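Local coordinates for protein histidinol-phosphatase (Bordetella pertussis, PDB 3FVV) that probably catalyses the magnesium-dependent dephosphorylation of histidinol phosphate to histidinol, a late step of histidine biosynthesis, at residues 5-10 with 109-114; 178-183 with 196-201; 24-29 with 39-44. All coordinates share one frame; numbering follows the deposited sequence.

Contact 1 of 3, residues 5-10 with 109-114; sequences RLALFD and DLCALV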
loop_
_atom_site.group_PDB
_atom_site.type_symbol
_atom_site.label_atom_id
_atom_site.label_comp_id
_atom_site.label_asym_id
_atom_site.label_seq_id
_atom_site.Cartn_x
_atom_site.Cartn_y
_atom_site.Cartn_z
ATOM N N ARG A 5 20.103 4.703 7.456
ATOM C CA ARG A 5 19.081 3.711 7.772
ATOM C C ARG A 5 18.043 3.663 6.652
ATOM O O ARG A 5 17.923 4.600 5.860
ATOM C CB ARG A 5 18.468 3.992 9.129
ATOM C CG ARG A 5 19.625 4.253 10.185
ATOM C CD ARG A 5 19.125 4.726 11.487
ATOM N NE ARG A 5 18.078 5.731 11.287
ATOM C CZ ARG A 5 17.336 6.210 12.277
ATOM N NH1 ARG A 5 17.589 5.817 13.536
ATOM N NH2 ARG A 5 16.385 7.106 12.039
ATOM N N LEU A 6 17.342 2.547 6.567
ATOM C CA LEU A 6 16.252 2.386 5.597
ATOM C C LEU A 6 14.947 2.435 6.394
ATOM O O LEU A 6 14.831 1.808 7.477
ATOM C CB LEU A 6 16.369 1.050 4.912
ATOM C CG LEU A 6 15.380 0.698 3.814
ATOM C CD1 LEU A 6 15.563 1.606 2.653
ATOM C CD2 LEU A 6 15.614 -0.805 3.502
ATOM N N ALA A 7 13.967 3.152 5.851
ATOM C CA ALA A 7 12.672 3.178 6.469
ATOM C C ALA A 7 11.566 2.857 5.482
ATOM O O ALA A 7 11.297 3.627 4.540
ATOM C CB ALA A 7 12.442 4.625 7.129
ATOM N N LEU A 8 10.867 1.766 5.739
ATOM C CA LEU A 8 9.797 1.289 4.902
ATOM C C LEU A 8 8.472 1.446 5.655
ATOM O O LEU A 8 8.350 1.084 6.843
ATOM C CB LEU A 8 10.004 -0.199 4.570
ATOM C CG LEU A 8 11.397 -0.504 3.949
ATOM C CD1 LEU A 8 11.562 -2.052 3.752
ATOM C CD2 LEU A 8 11.660 0.248 2.669
ATOM N N PHE A 9 7.479 1.936 4.923
ATOM C CA PHE A 9 6.146 2.123 5.432
ATOM C C PHE A 9 5.093 1.375 4.650
ATOM O O PHE A 9 4.958 1.552 3.460
ATOM C CB PHE A 9 5.835 3.609 5.430
ATOM C CG PHE A 9 6.844 4.411 6.126
ATOM C CD1 PHE A 9 6.795 4.554 7.501
ATOM C CD2 PHE A 9 7.872 4.996 5.421
ATOM C CE1 PHE A 9 7.732 5.286 8.155
ATOM C CE2 PHE A 9 8.827 5.757 6.057
ATOM C CZ PHE A 9 8.743 5.932 7.430
ATOM N N ASP A 10 4.326 0.564 5.347
ATOM C CA ASP A 10 3.034 0.084 4.834
ATOM C C ASP A 10 2.070 1.280 4.704
ATOM O O ASP A 10 2.227 2.280 5.377
ATOM C CB ASP A 10 2.471 -0.963 5.824
ATOM C CG ASP A 10 1.151 -1.611 5.322
ATOM O OD1 ASP A 10 1.153 -2.115 4.150
ATOM O OD2 ASP A 10 0.135 -1.590 6.059
ATOM N N ASP A 109 17.091 9.172 6.436
ATOM C CA ASP A 109 16.812 7.775 6.114
ATOM C C ASP A 109 16.398 7.683 4.646
ATOM O O ASP A 109 15.866 8.652 4.091
ATOM C CB ASP A 109 15.760 7.184 7.053
ATOM C CG ASP A 109 16.252 7.110 8.529
ATOM O OD1 ASP A 109 17.493 7.353 8.728
ATOM O OD2 ASP A 109 15.415 6.792 9.456
ATOM N N LEU A 110 16.705 6.565 3.996
ATOM C CA LEU A 110 16.121 6.248 2.687
ATOM C C LEU A 110 14.691 5.732 2.930
ATOM O O LEU A 110 14.538 4.717 3.543
ATOM C CB LEU A 110 16.949 5.192 1.954
ATOM C CG LEU A 110 16.372 4.704 0.619
ATOM C CD1 LEU A 110 16.168 5.912 -0.312
ATOM C CD2 LEU A 110 17.244 3.555 -0.018
ATOM N N CYS A 111 13.673 6.423 2.443
ATOM C CA CYS A 111 12.256 6.118 2.772
ATOM C C CYS A 111 11.450 5.678 1.535
ATOM O O CYS A 111 11.567 6.260 0.475
ATOM C CB CYS A 111 11.561 7.339 3.372
ATOM S SG CYS A 111 12.323 7.870 4.906
ATOM N N ALA A 112 10.613 4.643 1.733
ATOM C CA ALA A 112 9.787 4.052 0.695
ATOM C C ALA A 112 8.459 3.627 1.316
ATOM O O ALA A 112 8.394 3.128 2.483
ATOM C CB ALA A 112 10.481 2.805 0.082
ATOM N N LEU A 113 7.414 3.801 0.515
ATOM C CA LEU A 113 6.103 3.261 0.777
ATOM C C LEU A 113 5.992 1.894 0.084
ATOM O O LEU A 113 6.265 1.778 -1.131
ATOM C CB LEU A 113 5.038 4.258 0.306
ATOM C CG LEU A 113 3.578 4.128 0.720
ATOM C CD1 LEU A 113 3.324 4.377 2.193
ATOM C CD2 LEU A 113 2.697 5.117 -0.113
ATOM N N VAL A 114 5.639 0.867 0.879
ATOM C CA VAL A 114 5.544 -0.496 0.374
ATOM C C VAL A 114 4.137 -1.027 0.588
ATOM O O VAL A 114 3.746 -1.347 1.742
ATOM C CB VAL A 114 6.580 -1.442 1.070
ATOM C CG1 VAL A 114 6.693 -2.750 0.253
ATOM C CG2 VAL A 114 7.943 -0.756 1.211
HETATM O O HOH W 1 19.875 7.601 7.997
#

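Contact 2 of 3, residues 178-183 with 196-201; sequences FAESYF and AVTRPI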
loop_
_atom_site.group_PDB
_atom_site.type_symbol
_atom_site.label_atom_id
_atom_site.label_comp_id
_atom_site.label_asym_id
_atom_site.label_seq_id
_atom_site.Cartn_x
_atom_site.Cartn_y
_atom_site.Cartn_z
ATOM N N PHE A 178 22.553 -0.954 5.330
ATOM C CA PHE A 178 22.034 0.051 6.295
ATOM C C PHE A 178 22.392 -0.282 7.726
ATOM O O PHE A 178 22.421 -1.429 8.107
ATOM C CB PHE A 178 20.525 0.152 6.141
ATOM C CG PHE A 178 20.141 0.548 4.786
ATOM C CD1 PHE A 178 20.209 1.871 4.409
ATOM C CD2 PHE A 178 19.836 -0.414 3.833
ATOM C CE1 PHE A 178 19.904 2.242 3.128
ATOM C CE2 PHE A 178 19.554 -0.041 2.532
ATOM C CZ PHE A 178 19.589 1.292 2.189
ATOM N N ALA A 179 22.615 0.730 8.535
ATOM C CA ALA A 179 22.851 0.517 9.961
ATOM C C ALA A 179 21.621 -0.091 10.654
ATOM O O ALA A 179 21.763 -0.887 11.580
ATOM C CB ALA A 179 23.308 1.847 10.641
ATOM N N GLU A 180 20.406 0.290 10.232
ATOM C CA GLU A 180 19.160 -0.373 10.651
ATOM C C GLU A 180 18.199 -0.261 9.483
ATOM O O GLU A 180 18.313 0.652 8.671
ATOM C CB GLU A 180 18.440 0.375 11.775
ATOM C CG GLU A 180 19.185 0.595 13.055
ATOM C CD GLU A 180 19.606 -0.693 13.700
ATOM O OE1 GLU A 180 18.994 -1.774 13.428
ATOM O OE2 GLU A 180 20.582 -0.632 14.484
ATOM N N SER A 181 17.201 -1.115 9.468
ATOM C CA SER A 181 16.048 -1.008 8.542
ATOM C C SER A 181 14.805 -1.139 9.349
ATOM O O SER A 181 14.687 -2.105 10.122
ATOM C CB SER A 181 16.049 -2.135 7.534
ATOM O OG SER A 181 16.459 -3.334 8.190
ATOM N N TYR A 182 13.897 -0.160 9.197
ATOM C CA TYR A 182 12.603 -0.126 9.867
ATOM C C TYR A 182 11.505 -0.533 8.845
ATOM O O TYR A 182 11.649 -0.268 7.665
ATOM C CB TYR A 182 12.281 1.308 10.308
ATOM C CG TYR A 182 13.202 1.904 11.349
ATOM C CD1 TYR A 182 12.836 1.937 12.683
ATOM C CD2 TYR A 182 14.418 2.466 11.008
ATOM C CE1 TYR A 182 13.661 2.484 13.656
ATOM C CE2 TYR A 182 15.260 2.995 11.992
ATOM C CZ TYR A 182 14.856 2.975 13.309
ATOM O OH TYR A 182 15.612 3.524 14.314
ATOM N N PHE A 183 10.457 -1.211 9.307
ATOM C CA PHE A 183 9.240 -1.431 8.528
ATOM C C PHE A 183 8.078 -1.314 9.510
ATOM O O PHE A 183 8.113 -1.927 10.581
ATOM C CB PHE A 183 9.227 -2.786 7.813
ATOM C CG PHE A 183 7.971 -3.051 7.014
ATOM C CD1 PHE A 183 7.436 -2.082 6.152
ATOM C CD2 PHE A 183 7.330 -4.277 7.112
ATOM C CE1 PHE A 183 6.288 -2.316 5.446
ATOM C CE2 PHE A 183 6.198 -4.543 6.374
ATOM C CZ PHE A 183 5.645 -3.560 5.561
ATOM N N ALA A 196 12.226 -9.458 7.948
ATOM C CA ALA A 196 13.410 -9.233 7.119
ATOM C C ALA A 196 14.262 -8.039 7.588
ATOM O O ALA A 196 15.467 -8.022 7.354
ATOM C CB ALA A 196 12.999 -9.046 5.663
ATOM N N VAL A 197 13.648 -7.046 8.236
ATOM C CA VAL A 197 14.351 -5.814 8.552
ATOM C C VAL A 197 14.929 -5.930 9.946
ATOM O O VAL A 197 14.589 -6.849 10.659
ATOM C CB VAL A 197 13.379 -4.599 8.503
ATOM C CG1 VAL A 197 12.977 -4.313 7.082
ATOM C CG2 VAL A 197 12.162 -4.847 9.387
ATOM N N THR A 198 15.719 -4.973 10.392
ATOM C CA THR A 198 16.187 -5.072 11.786
ATOM C C THR A 198 15.240 -4.448 12.791
ATOM O O THR A 198 15.305 -4.840 13.945
ATOM C CB THR A 198 17.559 -4.454 12.000
ATOM O OG1 THR A 198 17.446 -3.060 11.689
ATOM C CG2 THR A 198 18.632 -5.158 11.059
ATOM N N ARG A 199 14.375 -3.495 12.398
ATOM C CA ARG A 199 13.462 -2.879 13.355
ATOM C C ARG A 199 12.003 -2.899 12.898
ATOM O O ARG A 199 11.466 -1.898 12.399
ATOM C CB ARG A 199 13.863 -1.446 13.615
ATOM C CG ARG A 199 15.305 -1.245 13.889
ATOM C CD ARG A 199 15.589 -1.032 15.373
ATOM N NE ARG A 199 16.297 0.248 15.539
ATOM C CZ ARG A 199 17.466 0.437 16.143
ATOM N NH1 ARG A 199 18.121 -0.575 16.712
ATOM N NH2 ARG A 199 17.960 1.673 16.204
ATOM N N PRO A 200 11.341 -4.038 13.089
ATOM C CA PRO A 200 9.921 -4.134 12.783
ATOM C C PRO A 200 9.065 -3.358 13.797
ATOM O O PRO A 200 9.303 -3.476 15.026
ATOM C CB PRO A 200 9.647 -5.645 12.906
ATOM C CG PRO A 200 10.673 -6.124 13.876
ATOM C CD PRO A 200 11.892 -5.292 13.639
ATOM N N ILE A 201 8.065 -2.627 13.306
ATOM C CA ILE A 201 7.164 -1.816 14.173
ATOM C C ILE A 201 5.741 -2.182 13.771
ATOM O O ILE A 201 5.372 -2.068 12.602
ATOM C CB ILE A 201 7.305 -0.257 13.957
ATOM C CG1 ILE A 201 8.783 0.226 13.975
ATOM C CG2 ILE A 201 6.519 0.500 14.966
ATOM C CD1 ILE A 201 9.495 -0.025 15.261
#

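Contact 3 of 3, residues 24-29 with 39-44; sequences WADFLA and EARRRN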
loop_
_atom_site.group_PDB
_atom_site.type_symbol
_atom_site.label_atom_id
_atom_site.label_comp_id
_atom_site.label_asym_id
_atom_site.label_seq_id
_atom_site.Cartn_x
_atom_site.Cartn_y
_atom_site.Cartn_z
ATOM N N TRP A 24 -11.082 3.454 -2.920
ATOM C CA TRP A 24 -11.064 3.798 -4.332
ATOM C C TRP A 24 -12.147 3.080 -5.142
ATOM O O TRP A 24 -12.811 3.750 -5.947
ATOM C CB TRP A 24 -9.668 3.550 -4.891
ATOM C CG TRP A 24 -9.458 3.657 -6.379
ATOM C CD1 TRP A 24 -9.155 2.609 -7.180
ATOM C CD2 TRP A 24 -9.596 4.812 -7.265
ATOM N NE1 TRP A 24 -9.011 3.035 -8.476
ATOM C CE2 TRP A 24 -9.287 4.370 -8.566
ATOM C CE3 TRP A 24 -9.887 6.141 -7.079
ATOM C CZ2 TRP A 24 -9.248 5.217 -9.670
ATOM C CZ3 TRP A 24 -9.854 6.990 -8.173
ATOM C CH2 TRP A 24 -9.518 6.524 -9.457
ATOM N N ALA A 25 -12.315 1.759 -4.953
ATOM C CA ALA A 25 -13.397 1.008 -5.598
ATOM C C ALA A 25 -14.737 1.589 -5.244
ATOM O O ALA A 25 -15.635 1.806 -6.101
ATOM C CB ALA A 25 -13.359 -0.469 -5.158
ATOM N N ASP A 26 -14.895 1.868 -3.958
ATOM C CA ASP A 26 -16.142 2.387 -3.473
ATOM C C ASP A 26 -16.379 3.793 -3.995
ATOM O O ASP A 26 -17.512 4.165 -4.286
ATOM C CB ASP A 26 -16.163 2.405 -1.943
ATOM C CG ASP A 26 -17.515 2.789 -1.410
ATOM O OD1 ASP A 26 -18.496 2.129 -1.786
ATOM O OD2 ASP A 26 -17.588 3.760 -0.665
ATOM N N PHE A 27 -15.308 4.571 -4.123
ATOM C CA PHE A 27 -15.396 5.918 -4.668
ATOM C C PHE A 27 -15.865 5.884 -6.128
ATOM O O PHE A 27 -16.748 6.650 -6.533
ATOM C CB PHE A 27 -14.060 6.632 -4.525
ATOM C CG PHE A 27 -13.928 7.859 -5.381
ATOM C CD1 PHE A 27 -14.286 9.101 -4.879
ATOM C CD2 PHE A 27 -13.417 7.791 -6.651
ATOM C CE1 PHE A 27 -14.167 10.209 -5.619
ATOM C CE2 PHE A 27 -13.309 8.922 -7.400
ATOM C CZ PHE A 27 -13.682 10.127 -6.888
ATOM N N LEU A 28 -15.298 4.988 -6.924
ATOM C CA LEU A 28 -15.735 4.839 -8.325
ATOM C C LEU A 28 -17.188 4.341 -8.390
ATOM O O LEU A 28 -17.992 4.865 -9.196
ATOM C CB LEU A 28 -14.799 3.913 -9.114
ATOM C CG LEU A 28 -13.343 4.371 -9.298
ATOM C CD1 LEU A 28 -12.536 3.219 -9.853
ATOM C CD2 LEU A 28 -13.254 5.551 -10.210
ATOM N N ALA A 29 -17.558 3.399 -7.523
ATOM C CA ALA A 29 -18.964 2.892 -7.464
ATOM C C ALA A 29 -19.973 4.049 -7.189
ATOM O O ALA A 29 -20.939 4.264 -7.961
ATOM C CB ALA A 29 -19.104 1.787 -6.393
ATOM N N GLU A 39 -25.138 -1.791 -7.998
ATOM C CA GLU A 39 -24.563 -3.016 -8.527
ATOM C C GLU A 39 -23.033 -2.969 -8.394
ATOM O O GLU A 39 -22.376 -3.987 -8.122
ATOM C CB GLU A 39 -24.964 -3.128 -9.995
ATOM C CG GLU A 39 -26.511 -3.066 -10.269
ATOM C CD GLU A 39 -26.831 -2.564 -11.695
ATOM O OE1 GLU A 39 -25.892 -2.612 -12.538
ATOM O OE2 GLU A 39 -27.987 -2.106 -11.975
ATOM N N ALA A 40 -22.476 -1.772 -8.598
ATOM C CA ALA A 40 -21.038 -1.546 -8.420
ATOM C C ALA A 40 -20.602 -1.854 -6.980
ATOM O O ALA A 40 -19.679 -2.630 -6.742
ATOM C CB ALA A 40 -20.690 -0.101 -8.791
ATOM N N ARG A 41 -21.270 -1.242 -6.013
ATOM C CA ARG A 41 -20.911 -1.480 -4.615
ATOM C C ARG A 41 -21.161 -2.950 -4.275
ATOM O O ARG A 41 -20.369 -3.582 -3.555
ATOM C CB ARG A 41 -21.708 -0.560 -3.692
ATOM C CG ARG A 41 -21.438 -0.722 -2.210
ATOM C CD ARG A 41 -22.499 0.044 -1.423
ATOM N NE ARG A 41 -22.564 1.458 -1.831
ATOM C CZ ARG A 41 -21.697 2.405 -1.456
ATOM N NH1 ARG A 41 -20.691 2.122 -0.638
ATOM N NH2 ARG A 41 -21.848 3.653 -1.877
ATOM N N ARG A 42 -22.258 -3.491 -4.809
ATOM C CA ARG A 42 -22.568 -4.894 -4.590
ATOM C C ARG A 42 -21.452 -5.782 -5.128
ATOM O O ARG A 42 -20.984 -6.678 -4.437
ATOM C CB ARG A 42 -23.874 -5.257 -5.267
ATOM C CG ARG A 42 -24.429 -6.548 -4.828
ATOM C CD ARG A 42 -25.593 -6.903 -5.720
ATOM N NE ARG A 42 -26.370 -8.030 -5.205
ATOM C CZ ARG A 42 -27.249 -7.948 -4.212
ATOM N NH1 ARG A 42 -27.459 -6.791 -3.583
ATOM N NH2 ARG A 42 -27.915 -9.029 -3.833
ATOM N N ARG A 43 -21.020 -5.520 -6.364
ATOM C CA ARG A 43 -19.919 -6.274 -6.928
ATOM C C ARG A 43 -18.609 -6.109 -6.142
ATOM O O ARG A 43 -17.909 -7.091 -5.918
ATOM C CB ARG A 43 -19.722 -5.929 -8.395
ATOM C CG ARG A 43 -20.593 -6.758 -9.347
ATOM C CD ARG A 43 -20.041 -6.610 -10.740
ATOM N NE ARG A 43 -19.824 -5.196 -11.046
ATOM C CZ ARG A 43 -20.787 -4.336 -11.404
ATOM N NH1 ARG A 43 -22.065 -4.735 -11.519
ATOM N NH2 ARG A 43 -20.478 -3.063 -11.656
ATOM N N ASN A 44 -18.285 -4.882 -5.724
ATOM C CA ASN A 44 -17.132 -4.663 -4.785
ATOM C C ASN A 44 -17.185 -5.516 -3.505
ATOM O O ASN A 44 -16.205 -6.184 -3.132
ATOM C CB ASN A 44 -16.993 -3.176 -4.382
ATOM C CG ASN A 44 -16.626 -2.282 -5.571
ATOM O OD1 ASN A 44 -16.049 -2.769 -6.542
ATOM N ND2 ASN A 44 -16.943 -0.978 -5.494
HETATM O O HOH W 2 -18.130 -0.589 -2.615
#

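Contact 1 of 3, residues 5-10 with 109-114
The guanidinium of Arg5 presents its edge to the carboxylate of Asp109. Two nitrogens grip it side-on: NE of Arg5 gives a hydrogen bond to OD1 of Asp109 (3.1 Å) that stays near the guanidinium plane, and NH2 of Arg5 meets OD2 of Asp109 at 2.8 Å through the syn lone pair. The two planes are nevertheless 54° apart. A bend in the arginine chain (chi3 -43°) brings NE round toward the acid. His104 supplies a second partner for OD2 of Asp109.

At the edge of the Phe9 ring, near its plane, CE2 lies 4.1 Å from CB of Cys111; Tyr184 meets the same ring with its plane turned by about 20°. Ala7 shares this side of the sheet, its CB 3.9 Å from SG of Cys111, and helix 95-106 covers it through Val100, His104 and Leu105. On the other side, Leu6 and Leu110 lie side by side, CD1 of Leu6 to CD2 of Leu110 at 3.7 Å, while CD2 of Leu8 packs on CB of Ala112.

Five backbone hydrogen bonds join the strands in parallel, from Leu110 N to Arg5 O through Val114 N to Phe9 O (2.8 Å). Neighbouring central strands of this kind form the core of the Rossmann-like HAD fold. Strand 5-9 delivers Asp10 among Lys160, Asp186 and Asp190, with Thr14 bonded to its OD2 and a bound sulfate close by, consistent with the position of the nucleophilic aspartate of HAD phosphatases.

Contact 2 of 3, residues 178-183 with 196-201
OG1 of Thr198 is held from two directions by the neighbouring strand: it donates to OE1 of Glu180 (2.7 Å), using the anti lone pair of that oxygen, and accepts the N-H of Ser181 at 3.0 Å in a nearly straight bond. Ser181 reciprocates through OG, which accepts the backbone N-H of Thr198 at 2.8 Å; with chi1 at 39°, OG sits between its own backbone N and carbonyl carbon, facing that amide.

Beyond this exchange, the Glu180 carboxylate stacks on one face of the Arg199 guanidinium, their planes 10° apart. OE2 of Glu180 and NH1 of Arg199 are 3.3 Å apart, but the oxygen lies well above the guanidinium plane, so this is an attraction of charges and not a directed bond. Arg199 also runs alongside Tyr182, its CB 4.1 Å from the ring centroid in an off-centre CH-pi contact, while the guanidinium turns its edge to the phenol.

Parallel pairing runs from Arg199 N to Ser181 O (2.7 Å), through a weak bond from Phe183 N to Arg199 O, to one from Ile201 N to Phe183 O. Side-chain hydrogen bonds thus join the segments just before regular strand pairing begins, at the return of the beta-alpha-beta crossover through helix 191-196, and the stacked charges probably add attraction without fixing direction.

Contact 3 of 3, residues 24-29 with 39-44
Asn44 reaches from helix 37-53 toward Ala25 of helix 20-30. From CB, which points at the opposing helix, the chain turns so that CG lies anti to the carbonyl carbon (chi1 -65°), and CG comes to rest 3.8 Å from CB of Ala25. OD1 of Asn44 packs against the same methyl at a like distance. At the tip, ND2 has several neighbours: it approaches Ala25 O at 3.1 Å in a weak, bent hydrogen bond (127° at the hydrogen), lies 3.6 Å from CB of Ala29, and donates to a water. Ala25 O already accepts the helical bond from Ala29 N, so the amide is an additional donor to a carbonyl in use.

That water in turn donates to OD1 of Asp26, linking the amide to the salt bridge beside it. Arg41 swings its end across to Asp26, the carboxylate and guanidinium planes steeply inclined; NH1 of Arg41 is modelled 2.5 Å from OD1 of Asp26, a separation too short to be taken literally. Asp26 has a second positive partner in Arg30 of its own helix, which meets OD2, so the acid pairs both across the contact and within helix 20-30.

Where the backbones come nearest, at Ala29 and Ala40, the methyl groups press together, with CB to CB at 3.4 Å, closer than two methyl groups normally sit. Small residues there let the helices approach, with segment directions 161° apart. Met65 and Leu68 of helix 58-70 cover Ala25, and Phe64 covers Asn44. Such an antiparallel helical hairpin, inserted after the first core strand, is characteristic of the helical C1 cap of HAD phosphatases related to SerB.

Overall arrangement
Contacts 1 and 2 belong to one sheet, their centres 9 Å apart: strand 5-9 pairs with 110-115 on one side and with 180-185 on the other, and 180-185 pairs onward with 199-203. Backbone bonds between Leu6, Leu8 and Tyr182 join the two contacts directly. Contact 3 lies across the chain's centre, about 31 Å from contact 1 and 37 Å from contact 2, centre to centre. In sequence it falls between the two strands of contact 1, within a long, largely helical excursion without strands that includes helices 20-30 and 37-53, whereas contact 2 comes later. The chain thus combines a Rossmann-like core with a helical cap, as in HAD phosphatases.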